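Side-chain contacts in Nrps/pks (Streptomyces albus, PDB 4OPF), which is a ketosynthase domain of the AT-less polyketide synthase for oxazolomycin, but lacks the usual HGTGT motif and so probably passes chains on without condensing them: residues P302-I305 against E306-I310; A141-S144 against H145-L149; K233-A236 against A237-A241; A163-A166 against L167-A171. All coordinates share one frame; numbering follows the deposited sequence.

Contact 1: P302-I305 against E306-I310; sequences PDLI and ELKAI
Asp303 and Glu306, one turn apart on helix 300-314, meet through a shared water, while Leu304 and Lys308 touch further round it; the first pair is the firm part of the contact, the second the loose one. The water donates to both carboxylates, at 2.9 Å from Asp303 OD1 and 2.7 Å from Glu306 OE1. It thus bridges two acids whose OD1 and OE1 stand 5.0 Å apart, which is likely to ease their mutual repulsion. Backbone amides add to this: Asp303 OD1 takes the N-H of Gly298, and Glu306 takes those of Asn295 and Ala296. Both carboxylates are thereby fixed against the loop after strand 291-293, in which Asn295 probably stands where related ketosynthases have the histidine of HGTGT. Close fit continues along the backbone. Leu307 N bonds to Asp303 O, and Leu307 CG rests 3.4 Å from that same Asp303 O; Ala309 CB lies equally near Ile305 O.

The exposed side is held by van der Waals contact, with no polar bond between Leu304 and Lys308. Leu304 swings CG anti to its own nitrogen (chi1 178°), which brings CD1 to 3.8 Å from Lys308 CE. The lysine chain, extended beyond CG, crosses the leucine branches obliquely, and its NZ, at the solvent-facing end, passes 3.9 Å from Leu304 CD2.

Helix 300-314 is the crossover of the beta-alpha-beta unit between strands 291-293 and 322-325. Ile305, Ala309 and Ile310 pack on helix 268-282, whereas Glu306 reaches Ser394 and Phe396 of strand 390-396.

Contact 2: A141-S144 against H145-L149; sequences ANLS and HHFDL
His145 opens segment 145-149, its N bonding to Ala141 O one turn back at 2.8 Å, and its CB sits close to the same oxygen. The imidazole, with CG anti to the backbone nitrogen (chi1 178°), leads away from residues 141-144, and NE2 bonds to Thr260 O of the second subunit.

His146 repeats the pattern one residue on, its N bonding to Asn142 O at 3.0 Å. Its ring turns toward the next residue instead of the earlier turn: CD2 of His146 lies 3.4 Å above the plane of the Phe147 ring, over the ring centre.

Phe147 donates its N to Leu143 O, and that oxygen also stands at the ring edge, near the ring plane, with Phe147 CD2 3.4 Å away. The apolar contact to Leu143 is looser, CE2 of Phe147 being 4.4 Å from Leu143 CD2. Phe92 meets the phenyl edge-to-face from helix 79-95.

Asp148 leaves the helix with a positive phi of 57°, and its N makes a weak bond of 3.3 Å to His145 O. Its OD1 takes the N-H of Arg259 of the second subunit and pairs with the side chain of Arg150.

Leu149 then turns back: its N bonds to Ser144 O at 3.0 Å, in the carbonyl plane and on a lone pair, while its CB comes to 4.1 Å from Ser144 CA. The Ser144 hydroxyl bonds with that of Ser153. Positive phi at Asp148 and the two return bonds, the weak one from Asp148 and the one from Leu149, identify a Schellman motif, which here ends helix 138-147 at the subunit interface.

Contact 3: K233-A236 against A237-A241; sequences KPLA and AAEAA
A strand-to-helix turn joins strand 226-234, inside the large mixed sheet, to the short helix 235-241, with Pro234 at the N-cap position. The evidence is in the backbone: Pro234 O accepts Ala238 N at 3.0 Å, the first bond of the helix, and Leu235 O accepts Glu239 N at 2.9 Å. In both, the donor lies nearly along the C=O axis. The proline ring also touches the first turn, CD of Pro234 being 4.2 Å from Ala237 CB.

On the surface, Leu235 and Glu239 lie one turn apart. CG of Leu235 is anti to the backbone nitrogen (chi1 180°), which carries CD1 to 3.7 Å from Glu239 OE2 and 3.8 Å from Glu239 CD; the methyl thus meets the carboxylate without any polar bond. The Leu235 side chain also packs on Asp8 and on Ala10 of strand 9-17. Replacing the leucine with an alanine here would probably leave the Glu239 carboxylate without its apolar neighbour and open a gap beside Ala10.

Ala238, the buried residue of the group, faces the same strand through Ala10 and Val12. Beyond it runs the Lys233 side chain, which leaves the backbone toward the helix and bends at chi3 (69°). Its ammonium forms a salt bridge with Asp243, just past the helix, and Lys233 NZ, so placed, lies 4.2 Å from Ala241 CB.

Contact 4: A163-A166 against L167-A171; sequences ALVA and LHHAA
Val165 and His169 stand side by side and point the same way on helix 162-175, the buried helix that in the thiolase-like ketosynthase fold follows the nucleophilic cysteine. The two are one turn apart. CG1 of the valine is anti to the backbone nitrogen (chi1 174°), and this puts it 3.8 Å from His169 NE2. The imidazole lies with one face over the carbonyl of Val165, whose O is 3.5 Å from the ring plane, offset toward the rim; the same oxygen accepts His169 N at 3.0 Å. Further out the ring stacks on His169 of the second subunit.

The neighbouring His168 diverges: its ring leads away from the first turn, and NE2 bonds to Asp178 of the second subunit. On another side of the helix Leu164 and Leu167 meet through their methyls, and Leu167 goes on to pack against Leu249 and Ile252 of strand 247-256.

An alanine in place of His169 would remove the imidazole from both subunits and is likely to abolish the ring stack across the interface and leave Val165 CG1 without its neighbour. Buried though it is, His169 NE2 has no hydrogen-bond partner in the model.

How the contacts relate
Along the chain the contacts run 2, 4, 3, 1, none touching another. Contact 4 is the most central, about 10 Å from the chain's centre, against 20 to 22 Å for the others. Contacts 1 and 2 lie on opposite sides of that centre, their own centres 40 Å apart. Contacts 2 and 4 share the dimer interface, with centres 18 Å apart. By family resemblance the active site would lie between contacts 4 and 1, whose nearest atoms are about 10 Å apart; one helix follows the expected cysteine, the other a loop with Asn295 in place of the usual histidine. Contact 3, a surface turn, is about 8 Å from contact 4 at the nearest atoms but about 25 Å from contact 1.

Contact 1: P302-I305 against E306-I310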
loop_
_atom_site.group_PDB
_atom_site.type_symbol
_atom_site.label_atom_id
_atom_site.label_comp_id
_atom_site.label_asym_id
_atom_site.label_seq_id
_atom_site.Cartn_x
_atom_site.Cartn_y
_atom_site.Cartn_z
ATOM N N PRO A 302 3.110 -17.250 21.767
ATOM C CA PRO A 302 2.545 -16.014 21.248
ATOM C C PRO A 302 1.203 -15.674 21.890
ATOM O O PRO A 302 0.917 -14.509 22.069
ATOM C CB PRO A 302 2.395 -16.263 19.752
ATOM C CG PRO A 302 2.727 -17.683 19.538
ATOM C CD PRO A 302 3.468 -18.201 20.714
ATOM N N ASP A 303 0.397 -16.667 22.274
ATOM C CA ASP A 303 -0.880 -16.367 22.882
ATOM C C ASP A 303 -0.682 -15.701 24.245
ATOM O O ASP A 303 -1.378 -14.748 24.615
ATOM C CB ASP A 303 -1.690 -17.645 23.059
ATOM C CG ASP A 303 -2.290 -18.188 21.724
ATOM O OD1 ASP A 303 -2.277 -17.486 20.683
ATOM O OD2 ASP A 303 -2.773 -19.355 21.753
ATOM N N LEU A 304 0.255 -16.218 25.017
ATOM C CA LEU A 304 0.552 -15.623 26.302
ATOM C C LEU A 304 1.087 -14.197 26.155
ATOM O O LEU A 304 0.723 -13.296 26.889
ATOM C CB LEU A 304 1.584 -16.476 27.013
ATOM C CG LEU A 304 2.029 -15.954 28.364
ATOM C CD1 LEU A 304 0.829 -15.926 29.305
ATOM C CD2 LEU A 304 3.182 -16.808 28.907
ATOM N N ILE A 305 1.987 -14.011 25.212
ATOM C CA ILE A 305 2.504 -12.690 24.900
ATOM C C ILE A 305 1.368 -11.736 24.557
ATOM O O ILE A 305 1.318 -10.581 25.070
ATOM C CB ILE A 305 3.546 -12.763 23.775
ATOM C CG1 ILE A 305 4.844 -13.322 24.382
ATOM C CG2 ILE A 305 3.730 -11.403 23.112
ATOM C CD1 ILE A 305 5.859 -13.744 23.351
ATOM N N GLU A 306 0.446 -12.213 23.736
ATOM C CA GLU A 306 -0.681 -11.382 23.355
ATOM C C GLU A 306 -1.513 -10.962 24.544
ATOM O O GLU A 306 -1.900 -9.794 24.641
ATOM C CB GLU A 306 -1.582 -12.006 22.266
ATOM C CG GLU A 306 -2.728 -11.063 21.954
ATOM C CD GLU A 306 -3.691 -11.463 20.799
ATOM O OE1 GLU A 306 -3.783 -12.698 20.493
ATOM O OE2 GLU A 306 -4.386 -10.513 20.244
ATOM N N LEU A 307 -1.848 -11.901 25.415
ATOM C CA LEU A 307 -2.684 -11.585 26.581
ATOM C C LEU A 307 -2.006 -10.571 27.542
ATOM O O LEU A 307 -2.629 -9.665 28.031
ATOM C CB LEU A 307 -2.994 -12.854 27.366
ATOM C CG LEU A 307 -3.924 -13.852 26.664
ATOM C CD1 LEU A 307 -4.089 -15.020 27.595
ATOM C CD2 LEU A 307 -5.285 -13.321 26.331
ATOM N N LYS A 308 -0.718 -10.710 27.758
ATOM C CA LYS A 308 0.013 -9.747 28.579
ATOM C C LYS A 308 0.085 -8.408 27.910
ATOM O O LYS A 308 0.031 -7.398 28.570
ATOM C CB LYS A 308 1.424 -10.245 28.837
ATOM C CG LYS A 308 1.416 -11.469 29.738
ATOM C CD LYS A 308 2.837 -11.944 30.029
ATOM C CE LYS A 308 2.814 -13.172 30.949
ATOM N NZ LYS A 308 4.159 -13.801 31.161
ATOM N N ALA A 309 0.184 -8.379 26.586
ATOM C CA ALA A 309 0.291 -7.093 25.904
ATOM C C ALA A 309 -1.045 -6.341 25.936
ATOM O O ALA A 309 -1.087 -5.097 26.147
ATOM C CB ALA A 309 0.743 -7.300 24.457
ATOM N N ILE A 310 -2.144 -7.068 25.699
ATOM C CA ILE A 310 -3.499 -6.503 25.931
ATOM C C ILE A 310 -3.685 -5.914 27.354
ATOM O O ILE A 310 -4.079 -4.752 27.504
ATOM C CB ILE A 310 -4.584 -7.533 25.650
ATOM C CG1 ILE A 310 -4.574 -7.803 24.125
ATOM C CG2 ILE A 310 -5.964 -6.994 26.089
ATOM C CD1 ILE A 310 -5.345 -9.055 23.734
HETATM O O HOH W 1 -2.077 -14.660 19.936
#

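Contact 2: A141-S144 against H145-L149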
loop_
_atom_site.group_PDB
_atom_site.type_symbol
_atom_site.label_atom_id
_atom_site.label_comp_id
_atom_site.label_asym_id
_atom_site.label_seq_id
_atom_site.Cartn_x
_atom_site.Cartn_y
_atom_site.Cartn_z
ATOM N N ALA A 141 -7.311 -4.386 -9.432
ATOM C CA ALA A 141 -7.509 -3.763 -10.778
ATOM C C ALA A 141 -8.754 -4.286 -11.469
ATOM O O ALA A 141 -9.418 -3.508 -12.148
ATOM C CB ALA A 141 -6.310 -3.982 -11.719
ATOM N N ASN A 142 -9.097 -5.559 -11.286
ATOM C CA ASN A 142 -10.351 -6.048 -11.837
ATOM C C ASN A 142 -11.535 -5.312 -11.314
ATOM O O ASN A 142 -12.455 -5.080 -12.040
ATOM C CB ASN A 142 -10.584 -7.498 -11.504
ATOM C CG ASN A 142 -9.838 -8.396 -12.412
ATOM O OD1 ASN A 142 -9.860 -8.199 -13.609
ATOM N ND2 ASN A 142 -9.183 -9.398 -11.864
ATOM N N LEU A 143 -11.504 -4.933 -10.037
ATOM C CA LEU A 143 -12.618 -4.255 -9.454
ATOM C C LEU A 143 -12.706 -2.845 -9.993
ATOM O O LEU A 143 -13.781 -2.357 -10.343
ATOM C CB LEU A 143 -12.537 -4.246 -7.926
ATOM C CG LEU A 143 -12.457 -5.592 -7.233
ATOM C CD1 LEU A 143 -12.385 -5.464 -5.730
ATOM C CD2 LEU A 143 -13.650 -6.420 -7.578
ATOM N N SER A 144 -11.569 -2.172 -10.030
ATOM C CA SER A 144 -11.520 -0.808 -10.529
ATOM C C SER A 144 -11.967 -0.790 -11.978
ATOM O O SER A 144 -12.654 0.151 -12.388
ATOM C CB SER A 144 -10.114 -0.246 -10.426
ATOM O OG SER A 144 -9.721 -0.164 -9.057
ATOM N N HIS A 145 -11.552 -1.777 -12.754
ATOM C CA HIS A 145 -11.921 -1.823 -14.154
ATOM C C HIS A 145 -13.426 -2.085 -14.316
ATOM O O HIS A 145 -14.111 -1.329 -14.986
ATOM C CB HIS A 145 -11.117 -2.897 -14.897
ATOM C CG HIS A 145 -11.489 -3.030 -16.331
ATOM N ND1 HIS A 145 -12.359 -3.990 -16.791
ATOM C CD2 HIS A 145 -11.119 -2.308 -17.418
ATOM C CE1 HIS A 145 -12.501 -3.868 -18.098
ATOM N NE2 HIS A 145 -11.764 -2.846 -18.495
ATOM N N HIS A 146 -13.952 -3.097 -13.636
ATOM C CA HIS A 146 -15.319 -3.477 -13.853
ATOM C C HIS A 146 -16.303 -2.426 -13.351
ATOM O O HIS A 146 -17.265 -2.171 -14.023
ATOM C CB HIS A 146 -15.700 -4.807 -13.228
ATOM C CG HIS A 146 -17.185 -5.049 -13.299
ATOM N ND1 HIS A 146 -17.834 -5.412 -14.477
ATOM C CD2 HIS A 146 -18.168 -4.851 -12.380
ATOM C CE1 HIS A 146 -19.139 -5.481 -14.252
ATOM N NE2 HIS A 146 -19.370 -5.134 -12.993
ATOM N N PHE A 147 -16.065 -1.828 -12.183
ATOM C CA PHE A 147 -16.960 -0.847 -11.631
ATOM C C PHE A 147 -16.593 0.583 -12.014
ATOM O O PHE A 147 -17.296 1.512 -11.620
ATOM C CB PHE A 147 -16.977 -1.023 -10.118
ATOM C CG PHE A 147 -17.593 -2.320 -9.668
ATOM C CD1 PHE A 147 -18.975 -2.499 -9.742
ATOM C CD2 PHE A 147 -16.825 -3.352 -9.189
ATOM C CE1 PHE A 147 -19.568 -3.682 -9.313
ATOM C CE2 PHE A 147 -17.417 -4.515 -8.733
ATOM C CZ PHE A 147 -18.790 -4.674 -8.795
ATOM N N ASP A 148 -15.521 0.749 -12.800
ATOM C CA ASP A 148 -15.000 2.061 -13.285
ATOM C C ASP A 148 -14.678 3.036 -12.100
ATOM O O ASP A 148 -15.141 4.172 -12.058
ATOM C CB ASP A 148 -15.989 2.697 -14.215
ATOM C CG ASP A 148 -15.408 3.879 -14.995
ATOM O OD1 ASP A 148 -14.146 4.041 -15.202
ATOM O OD2 ASP A 148 -16.259 4.633 -15.482
ATOM N N LEU A 149 -13.934 2.533 -11.132
ATOM C CA LEU A 149 -13.548 3.285 -9.959
ATOM C C LEU A 149 -12.193 3.909 -10.254
ATOM O O LEU A 149 -11.362 3.297 -10.899
ATOM C CB LEU A 149 -13.490 2.331 -8.811
ATOM C CG LEU A 149 -14.798 1.536 -8.595
ATOM C CD1 LEU A 149 -14.592 0.651 -7.385
ATOM C CD2 LEU A 149 -15.946 2.487 -8.357
#

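Contact 3: K233-A236 against A237-A241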
loop_
_atom_site.group_PDB
_atom_site.type_symbol
_atom_site.label_atom_id
_atom_site.label_comp_id
_atom_site.label_asym_id
_atom_site.label_seq_id
_atom_site.Cartn_x
_atom_site.Cartn_y
_atom_site.Cartn_z
ATOM N N LYS A 233 -16.618 5.528 3.809
ATOM C CA LYS A 233 -16.647 6.969 3.499
ATOM C C LYS A 233 -16.333 7.761 4.790
ATOM O O LYS A 233 -16.615 7.289 5.883
ATOM C CB LYS A 233 -18.052 7.393 3.100
ATOM C CG LYS A 233 -18.507 6.933 1.747
ATOM C CD LYS A 233 -19.962 7.290 1.431
ATOM C CE LYS A 233 -20.162 8.774 1.242
ATOM N NZ LYS A 233 -21.356 8.949 0.362
ATOM N N PRO A 234 -15.900 8.994 4.663
ATOM C CA PRO A 234 -15.751 9.830 5.862
ATOM C C PRO A 234 -17.120 9.974 6.553
ATOM O O PRO A 234 -18.158 10.110 5.866
ATOM C CB PRO A 234 -15.303 11.186 5.277
ATOM C CG PRO A 234 -14.727 10.865 3.911
ATOM C CD PRO A 234 -15.613 9.743 3.428
ATOM N N LEU A 235 -17.147 9.863 7.869
ATOM C CA LEU A 235 -18.432 9.908 8.609
ATOM C C LEU A 235 -19.283 11.142 8.301
ATOM O O LEU A 235 -20.484 11.023 8.092
ATOM C CB LEU A 235 -18.203 9.819 10.096
ATOM C CG LEU A 235 -19.437 9.859 11.002
ATOM C CD1 LEU A 235 -20.402 8.725 10.680
ATOM C CD2 LEU A 235 -19.050 9.774 12.491
ATOM N N ALA A 236 -18.696 12.334 8.266
ATOM C CA ALA A 236 -19.539 13.522 8.008
ATOM C C ALA A 236 -20.170 13.443 6.633
ATOM O O ALA A 236 -21.326 13.833 6.457
ATOM C CB ALA A 236 -18.732 14.803 8.159
ATOM N N ALA A 237 -19.453 12.881 5.652
ATOM C CA ALA A 237 -20.012 12.745 4.305
ATOM C C ALA A 237 -21.152 11.715 4.293
ATOM O O ALA A 237 -22.191 11.930 3.653
ATOM C CB ALA A 237 -18.933 12.377 3.268
ATOM N N ALA A 238 -20.965 10.613 5.003
ATOM C CA ALA A 238 -22.009 9.591 5.085
ATOM C C ALA A 238 -23.285 10.164 5.733
ATOM O O ALA A 238 -24.395 9.878 5.295
ATOM C CB ALA A 238 -21.535 8.446 5.911
ATOM N N GLU A 239 -23.107 10.944 6.793
ATOM C CA GLU A 239 -24.246 11.511 7.525
ATOM C C GLU A 239 -24.992 12.498 6.664
ATOM O O GLU A 239 -26.191 12.381 6.525
ATOM C CB GLU A 239 -23.819 12.100 8.882
ATOM C CG GLU A 239 -23.683 10.975 9.890
ATOM C CD GLU A 239 -23.090 11.375 11.223
ATOM O OE1 GLU A 239 -22.514 12.495 11.321
ATOM O OE2 GLU A 239 -23.198 10.540 12.170
ATOM N N ALA A 240 -24.281 13.391 6.009
ATOM C CA ALA A 240 -24.913 14.282 5.032
ATOM C C ALA A 240 -25.619 13.562 3.883
ATOM O O ALA A 240 -26.638 14.036 3.420
ATOM C CB ALA A 240 -23.914 15.275 4.455
ATOM N N ALA A 241 -25.119 12.429 3.404
ATOM C CA ALA A 241 -25.804 11.802 2.281
ATOM C C ALA A 241 -26.920 10.880 2.702
ATOM O O ALA A 241 -27.566 10.293 1.863
ATOM C CB ALA A 241 -24.820 11.049 1.397
#

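Contact 4: A163-A166 against L167-A171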
loop_
_atom_site.group_PDB
_atom_site.type_symbol
_atom_site.label_atom_id
_atom_site.label_comp_id
_atom_site.label_asym_id
_atom_site.label_seq_id
_atom_site.Cartn_x
_atom_site.Cartn_y
_atom_site.Cartn_z
ATOM N N ALA A 163 -5.742 -7.780 5.204
ATOM C CA ALA A 163 -6.965 -6.963 5.125
ATOM C C ALA A 163 -6.958 -5.742 6.042
ATOM O O ALA A 163 -7.518 -4.694 5.688
ATOM C CB ALA A 163 -8.212 -7.800 5.399
ATOM N N LEU A 164 -6.352 -5.867 7.224
ATOM C CA LEU A 164 -6.120 -4.715 8.081
ATOM C C LEU A 164 -5.097 -3.758 7.521
ATOM O O LEU A 164 -5.234 -2.517 7.673
ATOM C CB LEU A 164 -5.711 -5.121 9.499
ATOM C CG LEU A 164 -6.745 -5.861 10.336
ATOM C CD1 LEU A 164 -6.320 -5.905 11.794
ATOM C CD2 LEU A 164 -8.018 -5.091 10.319
ATOM N N VAL A 165 -4.083 -4.263 6.849
ATOM C CA VAL A 165 -3.148 -3.348 6.190
ATOM C C VAL A 165 -3.838 -2.620 5.055
ATOM O O VAL A 165 -3.658 -1.409 4.857
ATOM C CB VAL A 165 -1.908 -4.115 5.703
ATOM C CG1 VAL A 165 -1.003 -3.240 4.895
ATOM C CG2 VAL A 165 -1.165 -4.659 6.909
ATOM N N ALA A 166 -4.680 -3.345 4.305
ATOM C CA ALA A 166 -5.491 -2.681 3.231
ATOM C C ALA A 166 -6.418 -1.625 3.851
ATOM O O ALA A 166 -6.556 -0.516 3.359
ATOM C CB ALA A 166 -6.334 -3.750 2.473
ATOM N N LEU A 167 -7.040 -1.963 4.968
ATOM C CA LEU A 167 -7.863 -0.973 5.720
ATOM C C LEU A 167 -7.095 0.323 6.146
ATOM O O LEU A 167 -7.590 1.440 6.050
ATOM C CB LEU A 167 -8.518 -1.678 6.938
ATOM C CG LEU A 167 -9.477 -0.800 7.738
ATOM C CD1 LEU A 167 -10.638 -0.355 6.889
ATOM C CD2 LEU A 167 -10.011 -1.598 8.925
ATOM N N HIS A 168 -5.850 0.151 6.551
ATOM C CA HIS A 168 -4.975 1.234 6.900
ATOM C C HIS A 168 -4.663 2.092 5.659
ATOM O O HIS A 168 -4.682 3.319 5.756
ATOM C CB HIS A 168 -3.711 0.636 7.473
ATOM C CG HIS A 168 -2.701 1.633 7.902
ATOM N ND1 HIS A 168 -1.454 1.713 7.328
ATOM C CD2 HIS A 168 -2.767 2.643 8.800
ATOM C CE1 HIS A 168 -0.765 2.680 7.898
ATOM N NE2 HIS A 168 -1.548 3.275 8.783
ATOM N N HIS A 169 -4.372 1.473 4.515
ATOM C CA HIS A 169 -4.123 2.301 3.287
ATOM C C HIS A 169 -5.413 3.056 2.963
ATOM O O HIS A 169 -5.378 4.207 2.679
ATOM C CB HIS A 169 -3.792 1.413 2.109
ATOM C CG HIS A 169 -2.465 0.745 2.186
ATOM N ND1 HIS A 169 -1.340 1.352 2.701
ATOM C CD2 HIS A 169 -2.070 -0.476 1.774
ATOM C CE1 HIS A 169 -0.321 0.510 2.653
ATOM N NE2 HIS A 169 -0.741 -0.608 2.107
ATOM N N ALA A 170 -6.585 2.425 3.121
ATOM C CA ALA A 170 -7.812 3.118 2.820
ATOM C C ALA A 170 -8.024 4.310 3.764
ATOM O O ALA A 170 -8.386 5.423 3.320
ATOM C CB ALA A 170 -8.989 2.198 2.898
ATOM N N ALA A 171 -7.831 4.092 5.046
ATOM C CA ALA A 171 -8.013 5.187 6.035
ATOM C C ALA A 171 -7.054 6.355 5.773
ATOM O O ALA A 171 -7.453 7.511 5.857
ATOM C CB ALA A 171 -7.770 4.652 7.423
#